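Local coordinates for protein 2-oxoglutarate-dependent dioxygenase DAO (Oryza sativa subsp. indica, PDB 6KUN) that binds 2-oxoglutarate and the auxin indole-3-acetic acid, and probably oxidises this auxin irreversibly to inactive 2-oxoindole-3-acetic acid with the help of iron(II), at residues B[199-204]-B[231-236]; B[257-262]-B[268-273]. All coordinates share one frame; numbering follows the deposited sequence.

In the fold
About the first two thirds of the chain, including strand 191-194, precede contact 1, which closes first. It joins side chains of strands 201-203 and 232-235 across strand 191-194, which lies between them in the four-stranded antiparallel sheet. The intervening chain holds strand 211-215, part of the large mixed sheet, and helix 217-222. The chain then passes along strand 242-249 and enters strand 256-257. Contact 2 closes a much shorter loop, between 257-262 and 268-273, before strand 275-276. The two contacts follow in series, with centres about 29 Å apart, and do not touch. Helix 217-222 relates them: it lies in the loop that contact 1 closes and touches V257, P260 and Y272 of contact 2.

Contact 1. Residues B[199-204]-B[231-236]; sequences GEFVPV and KHRVQC. With AKG (2-oxoglutaric acid), chain G.
R233 NE has two partners: a salt bridge to E192 OE1 and the face of the F201 ring. It lies over that face toward the rim, 3.7 Å from F201 CG. The rest of the guanidinium continues flat along the ring. The two planes are only 16° apart, and R233 CZ is 4.1 Å from the F201 ring centroid, an off-centre cation-pi stack. Behind it, R233 CD makes a CH-pi contact above the face, also 4.1 Å from the F201 centroid. At the far end R233 NH2 reaches past the ring to F201 CB, at 3.6 Å. The arginine gets there by a folded start and an extended end: CG sits between the backbone N and the carbonyl carbon (chi1 72°), then the chain runs straight to NE. K231 adds a looser touch, its carbonyl O lying 4.2 Å from F201 CE2.

E192 belongs to strand 191-194, which separates strands 201-203 and 232-235. The stack therefore spans a strand. The H232 CB points away from segment 199-204. Its ring meets 2-oxoglutarate at the edge, with NE2 giving a weak, nearly straight (173°) hydrogen bond to O2 of the ligand, 3.3 Å long. H232 is a predicted iron ligand with H173 and D175, as in the His-Asp-His site of this jelly-roll family. The strand 232-235 thus carries two chemistries: the 2-oxoglutarate contact and predicted iron site at H232, and at R233 a cation whose charge is probably balanced by E192 while F201 covers one of its faces.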
loop_
_atom_site.group_PDB
_atom_site.type_symbol
_atom_site.label_atom_id
_atom_site.label_comp_id
_atom_site.label_asym_id
_atom_site.label_seq_id
_atom_site.Cartn_x
_atom_site.Cartn_y
_atom_site.Cartn_z
ATOM N N GLY B 199 -26.180 -11.957 11.654
ATOM C CA GLY B 199 -27.354 -11.175 11.667
ATOM C C GLY B 199 -27.065 -9.656 11.675
ATOM O O GLY B 199 -27.974 -8.827 11.669
ATOM N N GLU B 200 -25.837 -9.275 11.482
ATOM C CA GLU B 200 -25.394 -7.920 11.620
ATOM C C GLU B 200 -24.354 -7.797 10.508
ATOM O O GLU B 200 -23.817 -8.793 9.996
ATOM C CB GLU B 200 -24.963 -7.242 12.955
ATOM C CG GLU B 200 -25.984 -7.316 14.177
ATOM C CD GLU B 200 -25.438 -6.756 15.535
ATOM O OE1 GLU B 200 -26.181 -6.046 16.251
ATOM O OE2 GLU B 200 -24.269 -7.034 15.891
ATOM N N PHE B 201 -24.087 -6.585 10.079
ATOM C CA PHE B 201 -23.025 -6.344 9.106
ATOM C C PHE B 201 -21.675 -6.417 9.798
ATOM O O PHE B 201 -21.525 -5.986 10.939
ATOM C CB PHE B 201 -23.252 -4.996 8.422
ATOM C CG PHE B 201 -24.414 -5.015 7.466
ATOM C CD1 PHE B 201 -25.686 -4.763 7.934
ATOM C CD2 PHE B 201 -24.249 -5.348 6.128
ATOM C CE1 PHE B 201 -26.781 -4.824 7.095
ATOM C CE2 PHE B 201 -25.352 -5.410 5.270
ATOM C CZ PHE B 201 -26.619 -5.153 5.765
ATOM N N VAL B 202 -20.714 -7.051 9.132
ATOM C CA VAL B 202 -19.356 -7.184 9.648
ATOM C C VAL B 202 -18.391 -6.562 8.648
ATOM O O VAL B 202 -18.561 -6.730 7.427
ATOM C CB VAL B 202 -18.988 -8.650 9.902
ATOM C CG1 VAL B 202 -19.956 -9.253 10.903
ATOM C CG2 VAL B 202 -18.991 -9.411 8.597
ATOM N N PRO B 203 -17.371 -5.841 9.107
ATOM C CA PRO B 203 -16.486 -5.172 8.155
ATOM C C PRO B 203 -15.614 -6.176 7.426
ATOM O O PRO B 203 -15.250 -7.231 7.941
ATOM C CB PRO B 203 -15.659 -4.227 9.032
ATOM C CG PRO B 203 -16.490 -4.056 10.285
ATOM C CD PRO B 203 -17.162 -5.376 10.487
ATOM N N VAL B 204 -15.327 -5.848 6.168
ATOM C CA VAL B 204 -14.306 -6.583 5.437
ATOM C C VAL B 204 -13.125 -5.617 5.403
ATOM O O VAL B 204 -13.003 -4.790 4.478
ATOM C CB VAL B 204 -14.802 -7.007 4.039
ATOM C CG1 VAL B 204 -13.772 -7.903 3.395
ATOM C CG2 VAL B 204 -16.135 -7.725 4.186
ATOM N N LYS B 231 -25.411 -9.701 0.767
ATOM C CA LYS B 231 -25.762 -8.305 0.909
ATOM C C LYS B 231 -24.552 -7.565 1.455
ATOM O O LYS B 231 -23.884 -8.060 2.375
ATOM C CB LYS B 231 -26.962 -8.097 1.811
ATOM C CG LYS B 231 -28.254 -8.719 1.295
ATOM C CD LYS B 231 -29.407 -8.357 2.241
ATOM C CE LYS B 231 -30.756 -8.873 1.727
ATOM N NZ LYS B 231 -31.856 -8.554 2.682
ATOM N N HIS B 232 -24.276 -6.394 0.859
ATOM C CA HIS B 232 -23.129 -5.615 1.266
ATOM C C HIS B 232 -23.406 -4.129 1.122
ATOM O O HIS B 232 -24.302 -3.692 0.391
ATOM C CB HIS B 232 -21.838 -5.987 0.503
ATOM C CG HIS B 232 -21.921 -5.810 -0.985
ATOM N ND1 HIS B 232 -22.552 -6.714 -1.808
ATOM C CD2 HIS B 232 -21.415 -4.858 -1.800
ATOM C CE1 HIS B 232 -22.453 -6.315 -3.060
ATOM N NE2 HIS B 232 -21.765 -5.195 -3.085
ATOM N N ARG B 233 -22.604 -3.364 1.856
ATOM C CA ARG B 233 -22.666 -1.918 1.835
ATOM C C ARG B 233 -21.259 -1.392 2.112
ATOM O O ARG B 233 -20.322 -2.153 2.366
ATOM C CB ARG B 233 -23.675 -1.403 2.862
ATOM C CG ARG B 233 -23.183 -1.557 4.282
ATOM C CD ARG B 233 -24.282 -1.362 5.314
ATOM N NE ARG B 233 -23.742 -1.509 6.668
ATOM C CZ ARG B 233 -24.437 -1.292 7.779
ATOM N NH1 ARG B 233 -25.705 -0.919 7.697
ATOM N NH2 ARG B 233 -23.861 -1.451 8.972
ATOM N N VAL B 234 -21.123 -0.078 2.092
ATOM C CA VAL B 234 -19.849 0.570 2.398
ATOM C C VAL B 234 -20.112 1.765 3.304
ATOM O O VAL B 234 -20.696 2.763 2.857
ATOM C CB VAL B 234 -19.120 1.017 1.125
ATOM C CG1 VAL B 234 -17.874 1.813 1.515
ATOM C CG2 VAL B 234 -18.739 -0.180 0.295
ATOM N N GLN B 235 -19.688 1.668 4.567
ATOM C CA GLN B 235 -19.718 2.817 5.457
ATOM C C GLN B 235 -18.529 3.730 5.192
ATOM O O GLN B 235 -17.416 3.259 4.943
ATOM C CB GLN B 235 -19.648 2.386 6.922
ATOM C CG GLN B 235 -20.937 1.918 7.521
ATOM C CD GLN B 235 -20.766 1.607 8.996
ATOM O OE1 GLN B 235 -19.773 2.001 9.612
ATOM N NE2 GLN B 235 -21.729 0.892 9.569
ATOM N N CYS B 236 -18.758 5.031 5.291
ATOM C CA CYS B 236 -17.662 5.993 5.280
ATOM C C CYS B 236 -16.986 5.963 6.647
ATOM O O CYS B 236 -17.611 6.255 7.677
ATOM C CB CYS B 236 -18.132 7.409 4.961
ATOM S SG CYS B 236 -16.727 8.613 5.166
HETATM C C1 AKG G . -19.771 -3.241 -4.978
HETATM O O1 AKG G . -18.682 -3.854 -5.017
HETATM O O2 AKG G . -20.707 -3.503 -5.764
HETATM C C2 AKG G . -19.957 -2.189 -3.983
HETATM O O5 AKG G . -20.854 -2.272 -3.162
HETATM C C3 AKG G . -19.030 -0.996 -3.977
HETATM C C4 AKG G . -17.601 -1.462 -4.223
HETATM C C5 AKG G . -16.671 -0.272 -4.191
HETATM O O3 AKG G . -15.838 -0.191 -3.262
HETATM O O4 AKG G . -16.769 0.586 -5.094
#

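Contact 2. Residues B[257-262]-B[268-273]; sequences VSAPGE and HPRRYR
R270 reaches across the loop to S258 and A259. Its CB starts the chain with CG anti to the backbone N (chi1 179°). CG and CD then carry it through a bend at chi2, an unusual 137°, and NE brings the guanidinium up to segment 257-262. There the two end nitrogens part. NH1 meets the methyl group of A259, 3.7 Å from its CB. NH2 comes to S258 OG at 3.3 Å, but the angle is too poor for a hydrogen bond. That hydroxyl is instead hydrogen-bonded to E274 OE2. The guanidinium approaches both residues obliquely. Its exact placement is doubtful, because it is modelled too close to the carbonyl of Y272.

A water makes a sounder link nearby. It donates to V257 O at 2.8 Å and to R273 O at 2.7 Å, and so bridges two carbonyls that are themselves 4.4 Å apart, V257 O and R273 O. R273 CB points away from segment 257-262, and its NH2 is hydrogen-bonded to A299 O near the C terminus.

The contact lies at the surface, where the two segments are the outgoing and returning arms of the loop that links strands 256-257 and 275-276. Backbone bonds between V257 and F275 belong to that antiparallel pair. Helix 217-222 packs alongside: V218 and A221 touch V257, W222 touches P260, and A221 also meets Y272, whose hydroxyl is hydrogen-bonded to Q220 NE2.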
loop_
_atom_site.group_PDB
_atom_site.type_symbol
_atom_site.label_atom_id
_atom_site.label_comp_id
_atom_site.label_asym_id
_atom_site.label_seq_id
_atom_site.Cartn_x
_atom_site.Cartn_y
_atom_site.Cartn_z
ATOM N N VAL B 257 -29.656 -17.399 -17.788
ATOM C CA VAL B 257 -29.320 -17.894 -16.458
ATOM C C VAL B 257 -30.132 -19.152 -16.200
ATOM O O VAL B 257 -31.357 -19.090 -16.014
ATOM C CB VAL B 257 -29.580 -16.828 -15.385
ATOM C CG1 VAL B 257 -29.172 -17.369 -14.021
ATOM C CG2 VAL B 257 -28.838 -15.531 -15.717
ATOM N N SER B 258 -29.453 -20.308 -16.149
ATOM C CA SER B 258 -30.115 -21.564 -15.822
ATOM C C SER B 258 -29.168 -22.499 -15.082
ATOM O O SER B 258 -28.064 -22.773 -15.543
ATOM C CB SER B 258 -30.623 -22.266 -17.097
ATOM O OG SER B 258 -31.364 -23.426 -16.723
ATOM N N ALA B 259 -29.599 -22.963 -13.920
ATOM C CA ALA B 259 -28.768 -23.827 -13.114
ATOM C C ALA B 259 -28.404 -25.085 -13.888
ATOM O O ALA B 259 -29.211 -25.568 -14.692
ATOM C CB ALA B 259 -29.483 -24.196 -11.815
ATOM N N PRO B 260 -27.197 -25.611 -13.716
ATOM C CA PRO B 260 -26.870 -26.921 -14.302
ATOM C C PRO B 260 -27.626 -28.060 -13.626
ATOM O O PRO B 260 -27.913 -28.027 -12.424
ATOM C CB PRO B 260 -25.353 -27.031 -14.073
ATOM C CG PRO B 260 -24.877 -25.569 -13.843
ATOM C CD PRO B 260 -26.014 -24.905 -13.161
ATOM N N GLY B 261 -27.916 -29.097 -14.403
ATOM C CA GLY B 261 -28.565 -30.288 -13.867
ATOM C C GLY B 261 -28.063 -30.826 -12.533
ATOM O O GLY B 261 -28.876 -31.180 -11.664
ATOM N N GLU B 262 -26.747 -30.901 -12.318
ATOM C CA GLU B 262 -26.235 -31.653 -11.186
ATOM C C GLU B 262 -26.421 -30.943 -9.843
ATOM O O GLU B 262 -26.118 -31.541 -8.795
ATOM C CB GLU B 262 -24.743 -31.976 -11.361
ATOM C CG GLU B 262 -24.408 -32.813 -12.587
ATOM C CD GLU B 262 -24.120 -31.968 -13.831
ATOM O OE1 GLU B 262 -24.870 -30.994 -14.100
ATOM O OE2 GLU B 262 -23.137 -32.290 -14.531
ATOM N N HIS B 268 -32.722 -30.793 -3.066
ATOM C CA HIS B 268 -32.627 -29.405 -3.521
ATOM C C HIS B 268 -33.250 -29.343 -4.914
ATOM O O HIS B 268 -32.550 -29.475 -5.924
ATOM C CB HIS B 268 -31.180 -28.917 -3.533
ATOM C CG HIS B 268 -30.485 -29.034 -2.210
ATOM N ND1 HIS B 268 -29.913 -30.209 -1.773
ATOM C CD2 HIS B 268 -30.271 -28.125 -1.231
ATOM C CE1 HIS B 268 -29.377 -30.019 -0.582
ATOM N NE2 HIS B 268 -29.580 -28.763 -0.230
ATOM N N PRO B 269 -34.569 -29.182 -5.006
ATOM C CA PRO B 269 -35.219 -29.101 -6.327
ATOM C C PRO B 269 -35.026 -27.722 -6.959
ATOM O O PRO B 269 -34.733 -26.736 -6.287
ATOM C CB PRO B 269 -36.696 -29.348 -6.018
ATOM C CG PRO B 269 -36.861 -28.858 -4.607
ATOM C CD PRO B 269 -35.535 -29.071 -3.893
ATOM N N ARG B 270 -35.216 -27.686 -8.265
ATOM C CA ARG B 270 -34.961 -26.492 -9.069
ATOM C C ARG B 270 -35.689 -25.258 -8.549
ATOM O O ARG B 270 -36.919 -25.201 -8.511
ATOM C CB ARG B 270 -35.390 -26.805 -10.488
ATOM C CG ARG B 270 -35.211 -25.628 -11.453
ATOM C CD ARG B 270 -34.617 -26.101 -12.764
ATOM N NE ARG B 270 -34.479 -25.009 -13.724
ATOM C CZ ARG B 270 -33.779 -23.896 -13.512
ATOM N NH1 ARG B 270 -33.151 -23.701 -12.363
ATOM N NH2 ARG B 270 -33.718 -22.968 -14.453
ATOM N N ARG B 271 -34.908 -24.248 -8.166
ATOM C CA ARG B 271 -35.411 -23.104 -7.412
ATOM C C ARG B 271 -35.966 -21.992 -8.294
ATOM O O ARG B 271 -36.961 -21.363 -7.934
ATOM C CB ARG B 271 -34.302 -22.513 -6.521
ATOM C CG ARG B 271 -33.847 -23.432 -5.385
ATOM C CD ARG B 271 -34.642 -23.208 -4.107
ATOM N NE ARG B 271 -33.889 -22.453 -3.108
ATOM C CZ ARG B 271 -32.817 -22.919 -2.466
ATOM N NH1 ARG B 271 -32.351 -24.135 -2.737
ATOM N NH2 ARG B 271 -32.201 -22.163 -1.568
ATOM N N TYR B 272 -35.358 -21.739 -9.447
ATOM C CA TYR B 272 -35.683 -20.570 -10.241
ATOM C C TYR B 272 -35.968 -20.988 -11.663
ATOM O O TYR B 272 -35.332 -21.917 -12.184
ATOM C CB TYR B 272 -34.544 -19.557 -10.207
ATOM C CG TYR B 272 -34.151 -19.114 -8.809
ATOM C CD1 TYR B 272 -34.885 -18.159 -8.132
ATOM C CD2 TYR B 272 -33.039 -19.634 -8.188
ATOM C CE1 TYR B 272 -34.512 -17.733 -6.874
ATOM C CE2 TYR B 272 -32.671 -19.245 -6.919
ATOM C CZ TYR B 272 -33.409 -18.268 -6.284
ATOM O OH TYR B 272 -33.052 -17.864 -5.006
ATOM N N ARG B 273 -36.929 -20.307 -12.282
ATOM C CA ARG B 273 -37.111 -20.495 -13.716
ATOM C C ARG B 273 -35.897 -19.929 -14.442
ATOM O O ARG B 273 -35.186 -19.055 -13.920
ATOM C CB ARG B 273 -38.406 -19.817 -14.193
ATOM C CG ARG B 273 -38.300 -18.353 -14.484
ATOM C CD ARG B 273 -39.689 -17.705 -14.581
ATOM N NE ARG B 273 -40.421 -17.801 -13.322
ATOM C CZ ARG B 273 -41.292 -16.897 -12.883
ATOM N NH1 ARG B 273 -41.542 -15.809 -13.597
ATOM N NH2 ARG B 273 -41.895 -17.075 -11.723
HETATM O O HOH W 1 -32.535 -19.506 -13.472
#